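PTS-dependent dihydroxyacetone kinase operon regulatory protein (Escherichia coli, PDB 4LRZ) activates transcription of the dhaKLM operon and represses its own expression, this chain being its sensor region with a GAF and a PAS domain. Local coordinates at residues 74-79 / 85-90; 114-119 / 128-133; 150-153 / 157-160; 161-166 / 172-177. One frame throughout, in Å; residues are numbered along the deposited sequence.

Contact 1 (74-79 / 85-90); sequences ALFILD and LSRNGD
Phe76 and Arg87 lie side by side, and the aliphatic part of the arginine does the touching. Arg87 CG is 3.5 Å from Phe76 CD1 and equally near CE1, approaching the ring obliquely. Their antiparallel, non-hydrogen-bonded pairing puts both on one face of the sheet, and matching first torsions (chi1 -71° for Phe76) lean them the same way. From the ring contact outward the arginine chain bends at chi2 and chi3. On the other face Ile77 meets Ser86, with Ile77 CG1 3.8 Å from Ser86 CB. At the far end Leu85 CD1 packs 3.6 Å from Asp79 CB.

The backbones hold these pairs in antiparallel register. Leu75 and Asn88 exchange two bonds; the N-H of Leu75 points almost straight at Asn88 O, 2.8 Å away. Ile77 N donates to Ser86 O at 3.0 Å. Ile77 O is taken by Leu85 N at 2.8 Å, so Leu85 and Ser86 both face Ile77. This is a classic beta bulge. Gly89 ends the strand at a positive phi, and Asp90 then caps helix 91-99.

The second shell is mixed. Helix 51-66 covers the Ile77 face and offers Gln58 to the hydroxyl of Ser86. Leu94 and Leu97 of helix 91-99 cover the Phe76 face. Asp79 OD1 accepts the N-H groups of Thr81 and Cys83 in the hairpin turn. The pairing therefore rests on backbone bonds, while the side chains across it meet through carbon. Arg87 can lend its methylene to the core and keep its charged end toward Asp104, a long and weak ion pair.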
loop_
_atom_site.group_PDB
_atom_site.type_symbol
_atom_site.label_atom_id
_atom_site.label_comp_id
_atom_site.label_asym_id
_atom_site.label_seq_id
_atom_site.Cartn_x
_atom_site.Cartn_y
_atom_site.Cartn_z
ATOM N N ALA F 74 -11.869 -23.382 -9.066
ATOM C CA ALA F 74 -11.880 -23.148 -7.641
ATOM C C ALA F 74 -10.687 -22.290 -7.349
ATOM O O ALA F 74 -9.633 -22.395 -8.004
ATOM C CB ALA F 74 -11.758 -24.470 -6.914
ATOM N N LEU F 75 -10.822 -21.480 -6.319
ATOM C CA LEU F 75 -9.728 -20.633 -5.880
ATOM C C LEU F 75 -9.432 -21.011 -4.414
ATOM O O LEU F 75 -10.376 -21.262 -3.631
ATOM C CB LEU F 75 -10.142 -19.171 -6.022
ATOM C CG LEU F 75 -10.426 -18.659 -7.455
ATOM C CD1 LEU F 75 -11.375 -17.434 -7.482
ATOM C CD2 LEU F 75 -9.137 -18.306 -8.159
ATOM N N PHE F 76 -8.143 -21.045 -4.058
ATOM C CA PHE F 76 -7.688 -21.424 -2.738
ATOM C C PHE F 76 -6.773 -20.347 -2.152
ATOM O O PHE F 76 -5.948 -19.794 -2.857
ATOM C CB PHE F 76 -6.800 -22.695 -2.838
ATOM C CG PHE F 76 -7.527 -24.004 -3.180
ATOM C CD1 PHE F 76 -8.905 -24.135 -3.120
ATOM C CD2 PHE F 76 -6.755 -25.161 -3.464
ATOM C CE1 PHE F 76 -9.521 -25.376 -3.394
ATOM C CE2 PHE F 76 -7.347 -26.418 -3.713
ATOM C CZ PHE F 76 -8.746 -26.515 -3.679
ATOM N N ILE F 77 -6.874 -20.096 -0.852
ATOM C CA ILE F 77 -5.774 -19.452 -0.127
ATOM C C ILE F 77 -5.066 -20.524 0.738
ATOM O O ILE F 77 -5.734 -21.262 1.427
ATOM C CB ILE F 77 -6.253 -18.368 0.859
ATOM C CG1 ILE F 77 -7.615 -17.868 0.475
ATOM C CG2 ILE F 77 -5.188 -17.238 0.960
ATOM C CD1 ILE F 77 -7.804 -16.270 0.693
ATOM N N LEU F 78 -3.735 -20.607 0.692
ATOM C CA LEU F 78 -3.001 -21.520 1.553
ATOM C C LEU F 78 -2.040 -20.710 2.429
ATOM O O LEU F 78 -1.530 -19.658 1.972
ATOM C CB LEU F 78 -2.232 -22.580 0.755
ATOM C CG LEU F 78 -3.012 -23.468 -0.252
ATOM C CD1 LEU F 78 -3.009 -22.824 -1.639
ATOM C CD2 LEU F 78 -2.391 -24.828 -0.365
ATOM N N ASP F 79 -1.748 -21.210 3.646
ATOM C CA ASP F 79 -0.764 -20.539 4.515
ATOM C C ASP F 79 0.662 -20.878 4.085
ATOM O O ASP F 79 0.828 -21.602 3.106
ATOM C CB ASP F 79 -1.024 -20.793 6.003
ATOM C CG ASP F 79 -0.549 -22.136 6.457
ATOM O OD1 ASP F 79 -0.070 -22.961 5.649
ATOM O OD2 ASP F 79 -0.589 -22.372 7.681
ATOM N N LEU F 85 -6.523 -22.667 3.741
ATOM C CA LEU F 85 -7.204 -21.807 4.730
ATOM C C LEU F 85 -8.662 -21.487 4.306
ATOM O O LEU F 85 -9.563 -21.427 5.143
ATOM C CB LEU F 85 -6.416 -20.503 4.931
ATOM C CG LEU F 85 -5.010 -20.640 5.539
ATOM C CD1 LEU F 85 -4.274 -19.323 5.439
ATOM C CD2 LEU F 85 -5.073 -21.091 7.004
ATOM N N SER F 86 -8.862 -21.277 3.001
ATOM C CA SER F 86 -10.183 -20.948 2.446
ATOM C C SER F 86 -10.296 -21.371 0.987
ATOM O O SER F 86 -9.299 -21.386 0.247
ATOM C CB SER F 86 -10.387 -19.445 2.527
ATOM O OG SER F 86 -11.772 -19.116 2.618
ATOM N N ARG F 87 -11.515 -21.710 0.577
ATOM C CA ARG F 87 -11.814 -22.089 -0.795
ATOM C C ARG F 87 -13.067 -21.359 -1.300
ATOM O O ARG F 87 -14.011 -21.166 -0.549
ATOM C CB ARG F 87 -12.081 -23.602 -0.853
ATOM C CG ARG F 87 -10.941 -24.453 -0.313
ATOM C CD ARG F 87 -11.426 -25.507 0.675
ATOM N NE ARG F 87 -12.449 -26.329 0.085
ATOM C CZ ARG F 87 -13.743 -26.232 0.367
ATOM N NH1 ARG F 87 -14.187 -25.352 1.284
ATOM N NH2 ARG F 87 -14.581 -27.038 -0.256
ATOM N N ASN F 88 -13.109 -20.991 -2.567
ATOM C CA ASN F 88 -14.359 -20.490 -3.128
ATOM C C ASN F 88 -14.327 -20.731 -4.610
ATOM O O ASN F 88 -13.342 -21.308 -5.096
ATOM C CB ASN F 88 -14.633 -19.012 -2.768
ATOM C CG ASN F 88 -13.693 -18.080 -3.451
ATOM O OD1 ASN F 88 -14.097 -17.098 -4.077
ATOM N ND2 ASN F 88 -12.430 -18.382 -3.361
ATOM N N GLY F 89 -15.394 -20.347 -5.324
ATOM C CA GLY F 89 -15.498 -20.663 -6.747
ATOM C C GLY F 89 -16.718 -21.533 -7.051
ATOM O O GLY F 89 -17.740 -21.457 -6.375
ATOM N N ASP F 90 -16.615 -22.357 -8.075
ATOM C CA ASP F 90 -17.763 -23.110 -8.526
ATOM C C ASP F 90 -18.081 -24.298 -7.610
ATOM O O ASP F 90 -17.223 -25.156 -7.381
ATOM C CB ASP F 90 -17.532 -23.588 -9.956
ATOM C CG ASP F 90 -18.550 -24.600 -10.391
ATOM O OD1 ASP F 90 -19.728 -24.241 -10.530
ATOM O OD2 ASP F 90 -18.177 -25.762 -10.606
#

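Contact 2 (114-119 / 128-133); sequences GTCALS and VKTMAD
Thr130 OG1 accepts the backbone N-H of Ala117 at 3.0 Å from Ala117 N. The bond is fairly straight, with an N-H...O angle of 160°. Ala117 is the first residue of helix 117-124, and Cys116 stands at its N-cap position. The threonine of the strand thus supplies a partner from outside the helix to an N-H of its first turn. A chi1 of 55° sets OG1 between the backbone N and the carbonyl carbon, and it leaves CG2 beside the same helix start. Thr130 CG2 comes within 3.5 Å of Ala117 N, and OG1 lies 3.7 Å from Cys116 CA.

Ala117 points its methyl at the strand. Its CB is 3.3 Å from Val128 O, a close approach to the flank of the backbone. Val128 CG1 is a looser neighbour, 4.4 Å from Ala117 CB. The helix start lies close here, with Ala117 CA 5.4 Å from Lys129 CA. Within the first turn, Ser119 N bonds to Cys116 O at 2.9 Å. The helix N terminus, with its partial positive charge, would favour an oxygen such as that of Thr130 here.

Before the turn, Gly114 leaves helix 110-113 with a positive phi of 79°. Thr115 then reaches back to helix 14-26, where its hydroxyl bonds to Ser19. Strand 128-131 is one of the two edge strands of the GAF sheet within this chain and pairs with strand 143-151. Phe145 of that neighbouring strand packs against Cys116, Ala117 and Leu118. Helix 117-124 thus starts against the sheet, while Leu15 of helix 14-26 touches Val128.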
loop_
_atom_site.group_PDB
_atom_site.type_symbol
_atom_site.label_atom_id
_atom_site.label_comp_id
_atom_site.label_asym_id
_atom_site.label_seq_id
_atom_site.Cartn_x
_atom_site.Cartn_y
_atom_site.Cartn_z
ATOM N N GLY F 114 2.717 -34.749 -3.900
ATOM C CA GLY F 114 3.595 -34.733 -5.048
ATOM C C GLY F 114 3.669 -33.373 -5.742
ATOM O O GLY F 114 3.033 -32.420 -5.324
ATOM N N THR F 115 4.476 -33.321 -6.788
ATOM C CA THR F 115 4.683 -32.157 -7.596
ATOM C C THR F 115 3.354 -31.593 -8.045
ATOM O O THR F 115 2.556 -32.303 -8.711
ATOM C CB THR F 115 5.448 -32.533 -8.874
ATOM O OG1 THR F 115 6.558 -33.364 -8.533
ATOM C CG2 THR F 115 5.921 -31.275 -9.633
ATOM N N CYS F 116 3.170 -30.311 -7.699
ATOM C CA CYS F 116 1.946 -29.557 -7.888
ATOM C C CYS F 116 2.211 -28.091 -7.582
ATOM O O CYS F 116 2.876 -27.763 -6.599
ATOM C CB CYS F 116 0.836 -30.080 -6.950
ATOM S SG CYS F 116 -0.778 -29.388 -7.320
ATOM N N ALA F 117 1.664 -27.206 -8.406
ATOM C CA ALA F 117 1.784 -25.775 -8.196
ATOM C C ALA F 117 1.476 -25.361 -6.729
ATOM O O ALA F 117 2.131 -24.474 -6.158
ATOM C CB ALA F 117 0.872 -25.042 -9.195
ATOM N N LEU F 118 0.481 -26.014 -6.130
ATOM C CA LEU F 118 0.062 -25.714 -4.757
ATOM C C LEU F 118 1.265 -25.629 -3.818
ATOM O O LEU F 118 1.273 -24.786 -2.883
ATOM C CB LEU F 118 -0.891 -26.794 -4.236
ATOM C CG LEU F 118 -2.251 -26.904 -4.866
ATOM C CD1 LEU F 118 -3.124 -27.902 -4.162
ATOM C CD2 LEU F 118 -2.933 -25.495 -4.828
ATOM N N SER F 119 2.275 -26.491 -4.037
ATOM C CA SER F 119 3.540 -26.370 -3.251
ATOM C C SER F 119 4.690 -25.773 -4.022
ATOM O O SER F 119 5.516 -25.079 -3.458
ATOM C CB SER F 119 3.992 -27.731 -2.654
ATOM O OG SER F 119 4.271 -28.705 -3.661
ATOM N N VAL F 128 3.620 -20.322 -10.547
ATOM C CA VAL F 128 3.855 -21.615 -11.221
ATOM C C VAL F 128 2.534 -22.302 -11.608
ATOM O O VAL F 128 1.536 -22.233 -10.895
ATOM C CB VAL F 128 4.708 -22.604 -10.300
ATOM C CG1 VAL F 128 4.759 -23.966 -10.895
ATOM C CG2 VAL F 128 6.179 -22.125 -10.134
ATOM N N LYS F 129 2.559 -22.993 -12.734
ATOM C CA LYS F 129 1.422 -23.760 -13.232
ATOM C C LYS F 129 1.812 -25.220 -13.510
ATOM O O LYS F 129 2.772 -25.463 -14.226
ATOM C CB LYS F 129 0.986 -23.177 -14.565
ATOM C CG LYS F 129 -0.219 -23.888 -15.187
ATOM C CD LYS F 129 -0.561 -23.278 -16.563
ATOM C CE LYS F 129 -1.914 -23.745 -17.037
ATOM N NZ LYS F 129 -2.544 -22.750 -17.995
ATOM N N THR F 130 1.039 -26.185 -13.023
ATOM C CA THR F 130 1.300 -27.587 -13.358
ATOM C C THR F 130 0.001 -28.165 -13.941
ATOM O O THR F 130 -1.091 -27.847 -13.446
ATOM C CB THR F 130 1.738 -28.391 -12.130
ATOM O OG1 THR F 130 0.763 -28.242 -11.112
ATOM C CG2 THR F 130 3.062 -27.884 -11.543
ATOM N N MET F 131 0.108 -28.955 -15.008
ATOM C CA MET F 131 -1.070 -29.511 -15.694
ATOM C C MET F 131 -0.888 -30.998 -15.935
ATOM O O MET F 131 0.210 -31.423 -16.161
ATOM C CB MET F 131 -1.249 -28.905 -17.097
ATOM C CG MET F 131 -1.213 -27.412 -17.166
ATOM S SD MET F 131 -1.433 -26.912 -18.891
ATOM C CE MET F 131 -2.919 -27.818 -19.335
ATOM N N ALA F 132 -1.979 -31.753 -15.921
ATOM C CA ALA F 132 -2.028 -33.114 -16.406
ATOM C C ALA F 132 -0.890 -33.924 -15.777
ATOM O O ALA F 132 -0.692 -33.839 -14.554
ATOM C CB ALA F 132 -1.953 -33.112 -17.923
ATOM N N ASP F 133 -0.124 -34.627 -16.613
ATOM C CA ASP F 133 0.917 -35.562 -16.170
ATOM C C ASP F 133 2.268 -34.935 -15.777
ATOM O O ASP F 133 3.223 -35.674 -15.492
ATOM C CB ASP F 133 1.095 -36.729 -17.177
ATOM C CG ASP F 133 1.618 -36.286 -18.549
ATOM O OD1 ASP F 133 1.454 -35.105 -18.952
ATOM O OD2 ASP F 133 2.180 -37.158 -19.255
#

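Contact 3 (150-153 / 157-160); sequences LFDS and LTGT
Leu150 and Phe151 pair antiparallel with residues 157-159, but the register slips by one because Thr158 and Gly159 both face Leu150, a classic beta bulge. Leu150 N donates to Gly159 O at 2.7 Å, from above the carbonyl plane. Leu150 O receives Thr158 N at 2.9 Å and, weakly, Gly159 N at 3.4 Å.

In Thr158 a chi1 of -158° sets OG1 anti to the backbone N, where it bonds to Lys50, and leaves CG2 between N and the carbonyl carbon, against Leu150 O at 3.5 Å. Asp152 crosses Thr158 at about a right angle, with OD1 3.5 Å from Thr158 CB, while OD2 forms a salt bridge with Arg156. Leu157 N lies at the edge of the Phe151 ring, near its plane, 3.6 Å from Phe151 CD1; the side chains themselves cross at a slant. Leu157 CB is 4.1 Å from Phe151 CE1. The ring also makes a cation-pi contact with a basic side chain of another protein.

This is the hairpin end of strands 143-151 and 157-166. Ala182, Val185 and Leu189 of helix 174-211 cover the Leu150 and Thr158 side chains, and the backbone of Thr160 bonds to that of Leu78 in strand 74-79.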
loop_
_atom_site.group_PDB
_atom_site.type_symbol
_atom_site.label_atom_id
_atom_site.label_comp_id
_atom_site.label_asym_id
_atom_site.label_seq_id
_atom_site.Cartn_x
_atom_site.Cartn_y
_atom_site.Cartn_z
ATOM N N LEU F 150 2.724 -15.524 -1.761
ATOM C CA LEU F 150 2.703 -14.152 -1.340
ATOM C C LEU F 150 3.474 -13.853 -0.082
ATOM O O LEU F 150 3.693 -14.732 0.787
ATOM C CB LEU F 150 1.290 -13.599 -1.256
ATOM C CG LEU F 150 0.464 -13.787 -0.012
ATOM C CD1 LEU F 150 0.145 -12.406 0.424
ATOM C CD2 LEU F 150 -0.799 -14.508 -0.449
ATOM N N PHE F 151 3.850 -12.583 0.012
ATOM C CA PHE F 151 4.834 -12.147 0.996
ATOM C C PHE F 151 4.369 -11.091 2.003
ATOM O O PHE F 151 3.519 -10.284 1.720
ATOM C CB PHE F 151 6.131 -11.749 0.280
ATOM C CG PHE F 151 6.727 -12.872 -0.561
ATOM C CD1 PHE F 151 7.528 -13.850 0.025
ATOM C CD2 PHE F 151 6.452 -12.960 -1.947
ATOM C CE1 PHE F 151 8.089 -14.930 -0.765
ATOM C CE2 PHE F 151 7.005 -13.993 -2.751
ATOM C CZ PHE F 151 7.822 -14.988 -2.156
ATOM N N ASP F 152 4.969 -11.140 3.180
ATOM C CA ASP F 152 4.738 -10.243 4.309
ATOM C C ASP F 152 4.709 -8.749 4.031
ATOM O O ASP F 152 4.543 -8.285 2.891
ATOM C CB ASP F 152 5.852 -10.469 5.370
ATOM C CG ASP F 152 5.430 -11.413 6.412
ATOM O OD1 ASP F 152 4.223 -11.720 6.403
ATOM O OD2 ASP F 152 6.262 -11.868 7.229
ATOM N N SER F 153 4.844 -8.022 5.137
ATOM C CA SER F 153 5.111 -6.598 5.182
ATOM C C SER F 153 6.656 -6.495 5.186
ATOM O O SER F 153 7.239 -5.512 4.773
ATOM C CB SER F 153 4.491 -6.019 6.482
ATOM O OG SER F 153 3.593 -6.969 7.145
ATOM N N LEU F 157 7.641 -15.367 3.291
ATOM C CA LEU F 157 6.529 -16.121 2.735
ATOM C C LEU F 157 5.420 -16.255 3.778
ATOM O O LEU F 157 5.654 -16.523 4.961
ATOM C CB LEU F 157 6.998 -17.479 2.208
ATOM C CG LEU F 157 6.004 -18.570 1.784
ATOM C CD1 LEU F 157 5.514 -18.355 0.384
ATOM C CD2 LEU F 157 6.696 -19.935 1.908
ATOM N N THR F 158 4.206 -16.022 3.337
ATOM C CA THR F 158 3.086 -15.970 4.277
ATOM C C THR F 158 1.905 -16.757 3.754
ATOM O O THR F 158 0.998 -17.101 4.499
ATOM C CB THR F 158 2.809 -14.507 4.771
ATOM O OG1 THR F 158 2.096 -14.558 6.012
ATOM C CG2 THR F 158 2.128 -13.528 3.690
ATOM N N GLY F 159 1.963 -17.140 2.479
ATOM C CA GLY F 159 0.884 -17.921 1.893
ATOM C C GLY F 159 0.991 -18.056 0.406
ATOM O O GLY F 159 2.028 -17.650 -0.188
ATOM N N THR F 160 -0.076 -18.596 -0.205
ATOM C CA THR F 160 -0.089 -18.917 -1.646
ATOM C C THR F 160 -1.504 -18.735 -2.173
ATOM O O THR F 160 -2.468 -19.085 -1.496
ATOM C CB THR F 160 0.316 -20.407 -1.913
ATOM O OG1 THR F 160 1.687 -20.596 -1.560
ATOM C CG2 THR F 160 0.131 -20.766 -3.398
#

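Contact 4 (161-166 / 172-177); sequences IALACP and AADLPL
Apolar packing comes first: Leu163 points from its strand toward the start of helix 174-211 and splits its two methyls between two partners. CD1 meets Leu177 CD2 at 4.1 Å, the two side chains crossing at about a right angle. CD2 sits over the face of the Asp174 carboxylate, 3.8 Å from its CG. Both leucines extend with CG anti to the backbone N (chi1 179° for Leu163), which carries their methyls toward each other.

The polar group on the helix side is the carboxylate of Asp174. Its OD2 is 3.6 Å from Leu163 CD2 and 4.0 Å from Cys165 SG, so it borders a methyl and a sulfur. No hydrogen bond joins the two segments. The carboxylate finds its partners beside them: OD2 forms a salt bridge with Arg71, and OD1 bonds to Thr171. Two different groups thus fix its rotation. The arginine probably keeps this buried acid charged despite the carbon around it.

The backbone of the helix start has its own bond, Leu177 N to Ala173 O at 3.1 Å. This first turn places Asp174 and Leu177 where both can touch Leu163.

Strand 157-166 is central in the GAF sheet, flanked by strands 74-79 and 143-151. Leu75 from the first touches Leu163, and Cys146 from the second touches Asp174. The second subunit also packs here, its Ala173 on Asp174 and its Pro176 on Leu177. The helix that starts at this contact is the long one that runs from the GAF domain to the PAS domain.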
loop_
_atom_site.group_PDB
_atom_site.type_symbol
_atom_site.label_atom_id
_atom_site.label_comp_id
_atom_site.label_asym_id
_atom_site.label_seq_id
_atom_site.Cartn_x
_atom_site.Cartn_y
_atom_site.Cartn_z
ATOM N N ILE F 161 -1.631 -18.210 -3.396
ATOM C CA ILE F 161 -2.944 -18.061 -4.033
ATOM C C ILE F 161 -2.948 -19.055 -5.153
ATOM O O ILE F 161 -2.042 -19.065 -5.975
ATOM C CB ILE F 161 -3.186 -16.633 -4.648
ATOM C CG1 ILE F 161 -3.079 -15.537 -3.577
ATOM C CG2 ILE F 161 -4.584 -16.519 -5.352
ATOM C CD1 ILE F 161 -4.186 -15.561 -2.493
ATOM N N ALA F 162 -3.984 -19.866 -5.214
ATOM C CA ALA F 162 -4.084 -20.830 -6.280
ATOM C C ALA F 162 -5.480 -20.883 -6.918
ATOM O O ALA F 162 -6.500 -20.536 -6.282
ATOM C CB ALA F 162 -3.689 -22.252 -5.755
ATOM N N LEU F 163 -5.470 -21.373 -8.154
ATOM C CA LEU F 163 -6.619 -21.585 -8.980
ATOM C C LEU F 163 -6.542 -23.018 -9.534
ATOM O O LEU F 163 -5.564 -23.382 -10.182
ATOM C CB LEU F 163 -6.596 -20.581 -10.125
ATOM C CG LEU F 163 -7.689 -20.581 -11.200
ATOM C CD1 LEU F 163 -7.898 -19.144 -11.715
ATOM C CD2 LEU F 163 -7.404 -21.538 -12.342
ATOM N N ALA F 164 -7.595 -23.808 -9.283
ATOM C CA ALA F 164 -7.694 -25.206 -9.707
ATOM C C ALA F 164 -8.808 -25.324 -10.740
ATOM O O ALA F 164 -9.875 -24.733 -10.557
ATOM C CB ALA F 164 -8.005 -26.097 -8.519
ATOM N N CYS F 165 -8.570 -26.088 -11.807
ATOM C CA CYS F 165 -9.580 -26.344 -12.831
ATOM C C CYS F 165 -9.316 -27.614 -13.612
ATOM O O CYS F 165 -8.159 -28.005 -13.750
ATOM C CB CYS F 165 -9.718 -25.157 -13.808
ATOM S SG CYS F 165 -8.388 -24.887 -15.004
ATOM N N PRO F 166 -10.387 -28.250 -14.158
ATOM C CA PRO F 166 -10.163 -29.395 -15.061
ATOM C C PRO F 166 -9.152 -29.016 -16.132
ATOM O O PRO F 166 -9.179 -27.893 -16.648
ATOM C CB PRO F 166 -11.547 -29.674 -15.651
ATOM C CG PRO F 166 -12.511 -29.175 -14.647
ATOM C CD PRO F 166 -11.822 -28.039 -13.884
ATOM N N ALA F 172 -5.014 -19.201 -20.564
ATOM C CA ALA F 172 -3.732 -18.509 -20.515
ATOM C C ALA F 172 -3.677 -17.352 -19.479
ATOM O O ALA F 172 -2.603 -16.887 -19.092
ATOM C CB ALA F 172 -3.375 -18.003 -21.939
ATOM N N ALA F 173 -4.838 -16.885 -19.047
ATOM C CA ALA F 173 -4.912 -15.814 -18.059
ATOM C C ALA F 173 -4.937 -16.274 -16.594
ATOM O O ALA F 173 -4.897 -15.443 -15.689
ATOM C CB ALA F 173 -6.137 -14.902 -18.363
ATOM N N ASP F 174 -5.027 -17.589 -16.373
ATOM C CA ASP F 174 -5.099 -18.165 -15.031
ATOM C C ASP F 174 -3.877 -17.859 -14.166
ATOM O O ASP F 174 -4.002 -17.428 -13.009
ATOM C CB ASP F 174 -5.347 -19.670 -15.126
ATOM C CG ASP F 174 -6.733 -20.002 -15.743
ATOM O OD1 ASP F 174 -7.511 -19.060 -16.034
ATOM O OD2 ASP F 174 -7.054 -21.200 -15.959
ATOM N N LEU F 175 -2.699 -18.062 -14.719
ATOM C CA LEU F 175 -1.475 -17.842 -13.965
ATOM C C LEU F 175 -1.236 -16.354 -13.590
ATOM O O LEU F 175 -1.117 -16.005 -12.395
ATOM C CB LEU F 175 -0.299 -18.441 -14.733
ATOM C CG LEU F 175 1.045 -18.539 -14.006
ATOM C CD1 LEU F 175 0.926 -19.281 -12.675
ATOM C CD2 LEU F 175 2.063 -19.255 -14.915
ATOM N N PRO F 176 -1.211 -15.451 -14.604
ATOM C CA PRO F 176 -1.058 -14.021 -14.266
ATOM C C PRO F 176 -2.142 -13.520 -13.316
ATOM O O PRO F 176 -1.889 -12.621 -12.542
ATOM C CB PRO F 176 -1.080 -13.328 -15.632
ATOM C CG PRO F 176 -1.762 -14.235 -16.537
ATOM C CD PRO F 176 -1.396 -15.652 -16.055
ATOM N N LEU F 177 -3.313 -14.153 -13.308
ATOM C CA LEU F 177 -4.354 -13.783 -12.363
ATOM C C LEU F 177 -3.999 -14.093 -10.907
ATOM O O LEU F 177 -4.209 -13.263 -10.020
ATOM C CB LEU F 177 -5.683 -14.429 -12.743
ATOM C CG LEU F 177 -6.849 -14.165 -11.762
ATOM C CD1 LEU F 177 -7.336 -12.707 -11.753
ATOM C CD2 LEU F 177 -8.010 -15.071 -12.076
#

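All four contacts lie in the GAF domain and follow one another along the chain; none nests in or crosses another. Contact 1 closes the first hairpin, at one edge of the sheet. Contact 2 brings the start of helix 117-124 onto strand 128-131, at the other edge, enclosing the rest of the helix and the turn that follows. Contact 3 closes the hairpin of strands 143-151 and 157-166. Contact 4 closes the loop from strand 157-166 into helix 174-211. Strand 157-166 serves contacts 3 and 4 and pairs with strand 74-79 of contact 1. Leu118 of contact 2 packs on Phe76, Leu78 and Ala162. Together they tie both sheet edges to the centre and to the long helix.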